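Local coordinates for adhesion G-protein coupled receptor G6 (Danio rerio, PDB 6V55), which is an adhesion G-protein coupled receptor, also called Gpr126, with a calcium-binding, multidomain extracellular region and a probable role in myelination, at residues V587-S600 with S605-T617. Numbering follows the deposited sequence.
Sequences VDELVQKIEFDGPS and SKNLVVGVSALDT. With NAG (2-acetamido-2-deoxy-beta-D-glucopyranose), chain L.
Val591 lies over Val610 and Val612 where helix 587-593 passes strand 608-614, the two axes 9.1 Å apart at closest and running the same way at 29°. The chain then leaves the helix, loops round and comes alongside the strand as an antiparallel neighbour: Ser600 and Ser613 form a non-hydrogen-bonded pair, and Ala614 N donates to Pro599 O at 3.1 Å, a nearly straight bond. Under the helix, Val587 CG1 faces Val610 CG1, and Val587 CG2 more loosely approaches Leu608 CD2 (4.4 Å). One turn on, Val591 straddles two strand residues: with CG1 anti to the backbone N (chi1 173°), that methyl reaches Val612 CG1 at 3.9 Å while CG2 rests on Val610 CG2. Val612, the residue most covered here, divides its methyls. CG1 also touches Ile594 CG2, and CG2 sits over one face of the Phe596 ring in a CH-pi contact, 3.9 Å from the centroid and displaced toward the CD1-CE1 side. Phe596 CG lies between its backbone N and carbonyl carbon (chi1 69°), which carries the ring back over the strand, with Ala614 N near its edge. At the antiparallel pair, Ser600 CB and Ser613 CB, on the same face, stand 3.7 Å apart. Away from the strand, Glu589, Gln592 and Lys593 lie beside a protein-linked sugar. Helix 555-568 covers Val587, Leu590 and Ile594, and Arg671 NH2 hydrogen-bonds to Ile594 O. Strand 608-614 runs between 600-603 and 671-677; helices followed by sheets and a GPS motif are consistent with a GAIN domain, whose helical and beta parts this contact joins.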
loop_
_atom_site.group_PDB
_atom_site.type_symbol
_atom_site.label_atom_id
_atom_site.label_comp_id
_atom_site.label_asym_id
_atom_site.label_seq_id
_atom_site.Cartn_x
_atom_site.Cartn_y
_atom_site.Cartn_z
ATOM N N VAL A 587 25.820 21.449 21.142
ATOM C CA VAL A 587 25.680 22.577 20.220
ATOM C C VAL A 587 26.786 23.608 20.455
ATOM O O VAL A 587 27.336 24.172 19.497
ATOM C CB VAL A 587 24.269 23.178 20.369
ATOM C CG1 VAL A 587 24.126 24.511 19.696
ATOM C CG2 VAL A 587 23.309 22.275 19.739
ATOM N N ASP A 588 27.173 23.812 21.723
ATOM C CA ASP A 588 28.188 24.806 22.078
ATOM C C ASP A 588 29.558 24.427 21.535
ATOM O O ASP A 588 30.289 25.280 21.014
ATOM C CB ASP A 588 28.278 24.963 23.603
ATOM C CG ASP A 588 27.097 25.734 24.214
ATOM O OD1 ASP A 588 27.036 25.768 25.471
ATOM O OD2 ASP A 588 26.230 26.264 23.460
ATOM N N GLU A 589 29.894 23.148 21.596
ATOM C CA GLU A 589 31.191 22.706 21.113
ATOM C C GLU A 589 31.220 22.526 19.612
ATOM O O GLU A 589 32.307 22.614 19.034
ATOM C CB GLU A 589 31.593 21.397 21.778
ATOM C CG GLU A 589 33.090 21.269 21.952
ATOM C CD GLU A 589 33.520 19.851 21.822
ATOM O OE1 GLU A 589 32.613 18.983 21.850
ATOM O OE2 GLU A 589 34.746 19.611 21.714
ATOM N N LEU A 590 30.060 22.250 18.991
ATOM C CA LEU A 590 29.945 22.220 17.530
ATOM C C LEU A 590 30.315 23.565 16.931
ATOM O O LEU A 590 31.067 23.630 15.952
ATOM C CB LEU A 590 28.520 21.831 17.131
ATOM C CG LEU A 590 28.061 21.916 15.684
ATOM C CD1 LEU A 590 28.272 20.575 15.073
ATOM C CD2 LEU A 590 26.582 22.241 15.587
ATOM N N VAL A 591 29.880 24.649 17.581
ATOM C CA VAL A 591 30.152 26.003 17.125
ATOM C C VAL A 591 31.627 26.367 17.330
ATOM O O VAL A 591 32.215 27.100 16.520
ATOM C CB VAL A 591 29.153 26.944 17.845
ATOM C CG1 VAL A 591 29.427 28.380 17.584
ATOM C CG2 VAL A 591 27.755 26.660 17.322
ATOM N N GLN A 592 32.264 25.829 18.367
ATOM C CA GLN A 592 33.692 26.072 18.557
ATOM C C GLN A 592 34.533 25.375 17.493
ATOM O O GLN A 592 35.554 25.919 17.061
ATOM C CB GLN A 592 34.125 25.595 19.943
ATOM C CG GLN A 592 33.437 26.308 21.093
ATOM C CD GLN A 592 33.859 27.756 21.208
ATOM O OE1 GLN A 592 35.008 28.108 20.902
ATOM N NE2 GLN A 592 32.931 28.614 21.641
ATOM N N LYS A 593 34.086 24.221 17.010
ATOM C CA LYS A 593 34.906 23.346 16.191
ATOM C C LYS A 593 34.627 23.467 14.713
ATOM O O LYS A 593 35.268 22.757 13.927
ATOM C CB LYS A 593 34.677 21.883 16.576
ATOM C CG LYS A 593 35.189 21.507 17.930
ATOM C CD LYS A 593 36.000 20.258 17.873
ATOM C CE LYS A 593 35.209 19.134 17.306
ATOM N NZ LYS A 593 35.383 17.956 18.176
ATOM N N ILE A 594 33.650 24.271 14.316
ATOM C CA ILE A 594 33.206 24.243 12.928
ATOM C C ILE A 594 34.248 24.935 12.055
ATOM O O ILE A 594 34.822 25.963 12.440
ATOM C CB ILE A 594 31.798 24.853 12.783
ATOM C CG1 ILE A 594 31.360 24.836 11.347
ATOM C CG2 ILE A 594 31.694 26.286 13.261
ATOM C CD1 ILE A 594 29.953 24.799 11.265
ATOM N N GLU A 595 34.611 24.282 10.951
ATOM C CA GLU A 595 35.508 24.852 9.959
ATOM C C GLU A 595 34.666 25.468 8.849
ATOM O O GLU A 595 33.750 24.820 8.337
ATOM C CB GLU A 595 36.449 23.778 9.410
ATOM C CG GLU A 595 37.454 23.221 10.427
ATOM C CD GLU A 595 37.608 21.698 10.345
ATOM O OE1 GLU A 595 37.569 21.032 11.411
ATOM O OE2 GLU A 595 37.752 21.163 9.217
ATOM N N PHE A 596 34.955 26.720 8.496
ATOM C CA PHE A 596 34.232 27.388 7.417
ATOM C C PHE A 596 35.198 28.263 6.625
ATOM O O PHE A 596 36.315 28.539 7.071
ATOM C CB PHE A 596 33.032 28.195 7.948
ATOM C CG PHE A 596 33.395 29.406 8.767
ATOM C CD1 PHE A 596 33.780 29.280 10.112
ATOM C CD2 PHE A 596 33.282 30.682 8.216
ATOM C CE1 PHE A 596 34.097 30.399 10.876
ATOM C CE2 PHE A 596 33.591 31.820 8.974
ATOM C CZ PHE A 596 33.993 31.678 10.306
ATOM N N ASP A 597 34.766 28.689 5.431
ATOM C CA ASP A 597 35.676 29.319 4.471
ATOM C C ASP A 597 35.430 30.792 4.229
ATOM O O ASP A 597 36.395 31.559 4.122
ATOM C CB ASP A 597 35.642 28.588 3.129
ATOM C CG ASP A 597 36.497 27.341 3.155
ATOM O OD1 ASP A 597 37.745 27.471 3.159
ATOM O OD2 ASP A 597 35.926 26.231 3.219
ATOM N N GLY A 598 34.183 31.236 4.154
ATOM C CA GLY A 598 33.934 32.635 3.896
ATOM C C GLY A 598 34.135 33.551 5.087
ATOM O O GLY A 598 34.751 33.192 6.101
ATOM N N PRO A 599 33.605 34.769 4.989
ATOM C CA PRO A 599 33.637 35.663 6.153
ATOM C C PRO A 599 32.651 35.276 7.245
ATOM O O PRO A 599 32.859 35.679 8.401
ATOM C CB PRO A 599 33.301 37.026 5.553
ATOM C CG PRO A 599 32.485 36.723 4.361
ATOM C CD PRO A 599 32.955 35.390 3.825
ATOM N N SER A 600 31.598 34.513 6.923
ATOM C CA SER A 600 30.660 34.005 7.921
ATOM C C SER A 600 29.959 32.759 7.395
ATOM O O SER A 600 29.907 32.518 6.185
ATOM C CB SER A 600 29.614 35.058 8.317
ATOM O OG SER A 600 28.668 35.223 7.299
ATOM N N SER A 605 17.719 25.990 11.008
ATOM C CA SER A 605 16.731 24.934 11.151
ATOM C C SER A 605 15.430 25.602 11.571
ATOM O O SER A 605 15.352 26.834 11.628
ATOM C CB SER A 605 17.187 23.901 12.171
ATOM O OG SER A 605 17.309 24.539 13.428
ATOM N N LYS A 606 14.417 24.789 11.902
ATOM C CA LYS A 606 13.109 25.337 12.255
ATOM C C LYS A 606 13.143 26.071 13.597
ATOM O O LYS A 606 12.666 27.207 13.680
ATOM C CB LYS A 606 12.053 24.229 12.241
ATOM C CG LYS A 606 10.592 24.732 12.301
ATOM C CD LYS A 606 9.702 23.768 13.132
ATOM C CE LYS A 606 8.447 24.441 13.722
ATOM N NZ LYS A 606 8.625 24.901 15.141
ATOM N N ASN A 607 13.768 25.493 14.631
ATOM C CA ASN A 607 13.802 26.141 15.944
ATOM C C ASN A 607 15.192 26.591 16.403
ATOM O O ASN A 607 15.345 26.972 17.575
ATOM C CB ASN A 607 13.229 25.218 17.019
ATOM C CG ASN A 607 11.857 24.724 16.687
ATOM O OD1 ASN A 607 10.906 25.506 16.597
ATOM N ND2 ASN A 607 11.731 23.407 16.527
ATOM N N LEU A 608 16.205 26.555 15.533
ATOM C CA LEU A 608 17.585 26.793 15.940
ATOM C C LEU A 608 18.391 27.291 14.754
ATOM O O LEU A 608 18.495 26.596 13.738
ATOM C CB LEU A 608 18.235 25.519 16.476
ATOM C CG LEU A 608 19.694 25.696 16.905
ATOM C CD1 LEU A 608 19.803 26.597 18.107
ATOM C CD2 LEU A 608 20.377 24.376 17.170
ATOM N N VAL A 609 18.987 28.471 14.889
ATOM C CA VAL A 609 19.956 28.953 13.913
ATOM C C VAL A 609 21.245 29.280 14.652
ATOM O O VAL A 609 21.207 29.871 15.740
ATOM C CB VAL A 609 19.410 30.150 13.109
ATOM C CG1 VAL A 609 18.832 31.252 13.998
ATOM C CG2 VAL A 609 20.439 30.679 12.174
ATOM N N VAL A 610 22.376 28.773 14.140
ATOM C CA VAL A 610 23.675 29.077 14.734
ATOM C C VAL A 610 24.545 29.680 13.646
ATOM O O VAL A 610 24.387 29.389 12.453
ATOM C CB VAL A 610 24.385 27.866 15.413
ATOM C CG1 VAL A 610 23.473 27.184 16.450
ATOM C CG2 VAL A 610 24.945 26.847 14.422
ATOM N N GLY A 611 25.429 30.572 14.054
ATOM C CA GLY A 611 26.247 31.294 13.097
ATOM C C GLY A 611 27.616 31.561 13.664
ATOM O O GLY A 611 27.787 31.737 14.874
ATOM N N VAL A 612 28.603 31.555 12.785
ATOM C CA VAL A 612 29.955 31.959 13.121
ATOM C C VAL A 612 30.331 33.029 12.119
ATOM O O VAL A 612 29.849 33.017 10.981
ATOM C CB VAL A 612 30.951 30.789 13.073
ATOM C CG1 VAL A 612 30.841 29.976 14.326
ATOM C CG2 VAL A 612 30.650 29.903 11.885
ATOM N N SER A 613 31.146 33.987 12.562
ATOM C CA SER A 613 31.751 34.978 11.682
ATOM C C SER A 613 33.129 35.321 12.221
ATOM O O SER A 613 33.371 35.243 13.431
ATOM C CB SER A 613 30.916 36.253 11.568
ATOM O OG SER A 613 31.048 37.052 12.728
ATOM N N ALA A 614 34.017 35.729 11.318
ATOM C CA ALA A 614 35.409 35.953 11.678
ATOM C C ALA A 614 35.595 37.318 12.344
ATOM O O ALA A 614 34.983 38.312 11.937
ATOM C CB ALA A 614 36.284 35.833 10.431
ATOM N N LEU A 615 36.443 37.357 13.377
ATOM C CA LEU A 615 36.732 38.570 14.142
ATOM C C LEU A 615 38.202 38.920 13.958
ATOM O O LEU A 615 39.083 38.131 14.323
ATOM C CB LEU A 615 36.419 38.399 15.639
ATOM C CG LEU A 615 36.279 39.574 16.651
ATOM C CD1 LEU A 615 35.668 39.121 17.959
ATOM C CD2 LEU A 615 37.571 40.286 17.062
ATOM N N ASP A 616 38.456 40.142 13.495
ATOM C CA ASP A 616 39.803 40.696 13.463
ATOM C C ASP A 616 40.081 41.435 14.770
ATOM O O ASP A 616 39.455 42.461 15.056
ATOM C CB ASP A 616 39.965 41.635 12.273
ATOM C CG ASP A 616 41.413 41.886 11.936
ATOM O OD1 ASP A 616 42.289 41.202 12.515
ATOM O OD2 ASP A 616 41.677 42.755 11.081
ATOM N N THR A 617 41.029 40.924 15.558
ATOM C CA THR A 617 41.321 41.544 16.847
ATOM C C THR A 617 42.090 42.860 16.727
ATOM O O THR A 617 42.137 43.610 17.702
ATOM C CB THR A 617 42.089 40.567 17.757
ATOM O OG1 THR A 617 43.082 39.850 17.009
ATOM C CG2 THR A 617 41.132 39.561 18.385
HETATM C C1 NAG L . 37.598 23.996 24.747
HETATM C C2 NAG L . 37.918 22.937 23.681
HETATM C C3 NAG L . 37.358 21.579 24.112
HETATM C C4 NAG L . 37.898 21.182 25.486
HETATM C C5 NAG L . 37.644 22.288 26.521
HETATM C C6 NAG L . 38.327 22.019 27.845
HETATM C C7 NAG L . 38.083 23.191 21.243
HETATM C C8 NAG L . 37.399 23.680 20.005
HETATM N N2 NAG L . 37.394 23.328 22.381
HETATM O O3 NAG L . 37.692 20.590 23.141
HETATM O O4 NAG L . 37.275 19.980 25.924
HETATM O O5 NAG L . 38.134 23.562 26.049
HETATM O O6 NAG L . 38.615 23.223 28.547
HETATM O O7 NAG L . 39.209 22.692 21.213
#